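Local coordinates for prolyl 4-hydroxylase (Phytophthora capsici LT1534, PDB 6IUQ), which probably hydroxylates proline residues at the 4-position, as an iron(II)- and 2-oxoglutarate-dependent dioxygenase with a double-stranded beta-helix core, at residues S50-E55 against P108-L113. Residues are numbered along the deposited sequence; the frame is centred on the assembly and turned at random.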
loop_
_atom_site.group_PDB
_atom_site.type_symbol
_atom_site.label_atom_id
_atom_site.label_comp_id
_atom_site.label_asym_id
_atom_site.label_seq_id
_atom_site.Cartn_x
_atom_site.Cartn_y
_atom_site.Cartn_z
ATOM N N SER A 50 10.397 12.315 -13.426
ATOM C CA SER A 50 11.838 12.163 -13.661
ATOM C C SER A 50 12.686 12.970 -12.685
ATOM O O SER A 50 13.714 12.491 -12.187
ATOM C CB SER A 50 12.210 12.581 -15.089
ATOM O OG SER A 50 11.717 11.663 -16.041
ATOM N N ALA A 51 12.273 14.211 -12.454
ATOM C CA ALA A 51 12.934 15.085 -11.487
ATOM C C ALA A 51 13.004 14.459 -10.085
ATOM O O ALA A 51 14.045 14.499 -9.440
ATOM C CB ALA A 51 12.224 16.411 -11.430
ATOM N N LEU A 52 11.897 13.884 -9.622
ATOM C CA LEU A 52 11.840 13.270 -8.293
ATOM C C LEU A 52 12.788 12.066 -8.239
ATOM O O LEU A 52 13.506 11.880 -7.247
ATOM C CB LEU A 52 10.400 12.851 -7.946
ATOM C CG LEU A 52 9.389 13.996 -7.713
ATOM C CD1 LEU A 52 7.944 13.504 -7.742
ATOM C CD2 LEU A 52 9.674 14.701 -6.409
ATOM N N LEU A 53 12.802 11.274 -9.317
ATOM C CA LEU A 53 13.687 10.105 -9.426
ATOM C C LEU A 53 15.160 10.518 -9.387
ATOM O O LEU A 53 15.958 9.891 -8.695
ATOM C CB LEU A 53 13.400 9.306 -10.722
ATOM C CG LEU A 53 14.310 8.114 -11.072
ATOM C CD1 LEU A 53 14.344 7.066 -9.961
ATOM C CD2 LEU A 53 13.926 7.464 -12.415
ATOM N N GLU A 54 15.515 11.572 -10.119
ATOM C CA GLU A 54 16.892 12.066 -10.116
ATOM C C GLU A 54 17.333 12.417 -8.697
ATOM O O GLU A 54 18.410 12.006 -8.257
ATOM C CB GLU A 54 17.047 13.273 -11.052
ATOM C CG GLU A 54 16.999 12.897 -12.539
ATOM C CD GLU A 54 17.196 14.088 -13.486
ATOM O OE1 GLU A 54 18.243 14.768 -13.376
ATOM O OE2 GLU A 54 16.310 14.323 -14.358
ATOM N N GLU A 55 16.487 13.133 -7.961
ATOM C CA GLU A 55 16.821 13.485 -6.586
ATOM C C GLU A 55 16.976 12.238 -5.720
ATOM O O GLU A 55 17.836 12.177 -4.849
ATOM C CB GLU A 55 15.771 14.430 -6.005
ATOM C CG GLU A 55 15.803 15.793 -6.658
ATOM C CD GLU A 55 14.895 16.819 -5.994
ATOM O OE1 GLU A 55 14.118 16.467 -5.061
ATOM O OE2 GLU A 55 14.963 17.993 -6.415
ATOM N N PRO A 108 14.993 19.677 -3.345
ATOM C CA PRO A 108 13.877 20.630 -3.474
ATOM C C PRO A 108 12.555 20.053 -3.995
ATOM O O PRO A 108 11.485 20.433 -3.488
ATOM C CB PRO A 108 14.428 21.675 -4.462
ATOM C CG PRO A 108 15.897 21.625 -4.275
ATOM C CD PRO A 108 16.203 20.156 -4.042
ATOM N N GLU A 109 12.603 19.178 -4.997
ATOM C CA GLU A 109 11.362 18.610 -5.500
ATOM C C GLU A 109 10.782 17.618 -4.495
ATOM O O GLU A 109 9.564 17.521 -4.339
ATOM C CB GLU A 109 11.567 17.940 -6.868
ATOM C CG GLU A 109 12.059 18.888 -7.952
ATOM C CD GLU A 109 11.186 20.138 -8.084
ATOM O OE1 GLU A 109 9.936 20.038 -7.989
ATOM O OE2 GLU A 109 11.757 21.238 -8.269
ATOM N N LEU A 110 11.643 16.866 -3.820
ATOM C CA LEU A 110 11.143 15.950 -2.797
ATOM C C LEU A 110 10.637 16.737 -1.594
ATOM O O LEU A 110 9.660 16.338 -0.970
ATOM C CB LEU A 110 12.215 14.951 -2.383
ATOM C CG LEU A 110 12.513 13.861 -3.416
ATOM C CD1 LEU A 110 13.751 13.046 -3.021
ATOM C CD2 LEU A 110 11.293 12.955 -3.606
ATOM N N ASP A 111 11.279 17.866 -1.286
ATOM C CA ASP A 111 10.849 18.707 -0.175
ATOM C C ASP A 111 9.481 19.319 -0.479
ATOM O O ASP A 111 8.588 19.307 0.357
ATOM C CB ASP A 111 11.884 19.799 0.102
ATOM C CG ASP A 111 11.611 20.567 1.397
ATOM O OD1 ASP A 111 10.661 20.207 2.140
ATOM O OD2 ASP A 111 12.364 21.531 1.679
ATOM N N ALA A 112 9.315 19.846 -1.683
ATOM C CA ALA A 112 8.023 20.357 -2.131
ATOM C C ALA A 112 6.948 19.271 -2.154
ATOM O O ALA A 112 5.778 19.538 -1.877
ATOM C CB ALA A 112 8.153 20.981 -3.511
ATOM N N LEU A 113 7.327 18.045 -2.492
ATOM C CA LEU A 113 6.339 16.973 -2.461
ATOM C C LEU A 113 5.967 16.702 -1.012
ATOM O O LEU A 113 4.815 16.476 -0.710
ATOM C CB LEU A 113 6.841 15.697 -3.137
ATOM C CG LEU A 113 5.775 14.586 -3.175
ATOM C CD1 LEU A 113 4.433 15.112 -3.695
ATOM C CD2 LEU A 113 6.226 13.391 -4.004
#
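Glu55 reaches from helix 46-61 to the first turn of helix 108-115 and grips its backbone with both carboxylate oxygens. Its CG lies anti to the carbonyl carbon (chi1 -68°), and the chain runs extended from there, so the carboxylate reaches the first turn of the helix from its side. Leu110 N donates to Glu55 OE1 at 2.8 Å. Glu109 N donates to Glu55 OE2 at 3.0 Å, the straighter of the two bonds. Each oxygen uses its syn lone pair, and this two-pronged hold fixes the rotation of the carboxylate. Tyr9 OH also hydrogen-bonds to Glu55 OE2. Glu109 N and Leu110 N lie in the first turn, where the helix itself offers no carbonyl one turn earlier; the carboxylate of Glu55 supplies the acceptors instead. The positive end of the helix dipole probably favours its charged form.

The axes of segments 50-55 and 108-113 come within 8.9 Å and cross at -113°. They pack beside the double-stranded beta-helix core typical of this oxygenase family: Leu110 and Leu113 touch Leu227 on strand 224-232, while Leu53 touches Tyr225 of the same strand.

Next to the polar grip the packing is close. Leu52 CD2 lies 3.5 Å from the backbone Glu109 O and meets Leu110 CD2 at 3.7 Å. The other branch of Leu52, CD1, touches Leu113 CD2 more loosely, at 4.1 Å, where the two side chains cross at about a right angle. Ala51 CB adds a loose touch on Glu109 CG at 4.3 Å. Glu109 bends at chi2 (-53°), so its carboxylate leads away from segment 50-55 and pairs with Arg15. That pairing probably eases the repulsion between the like charges of Glu109 and Glu55. Exposed Pro108 marks the solvent side, with its CD 3.4 Å from Glu55 OE2.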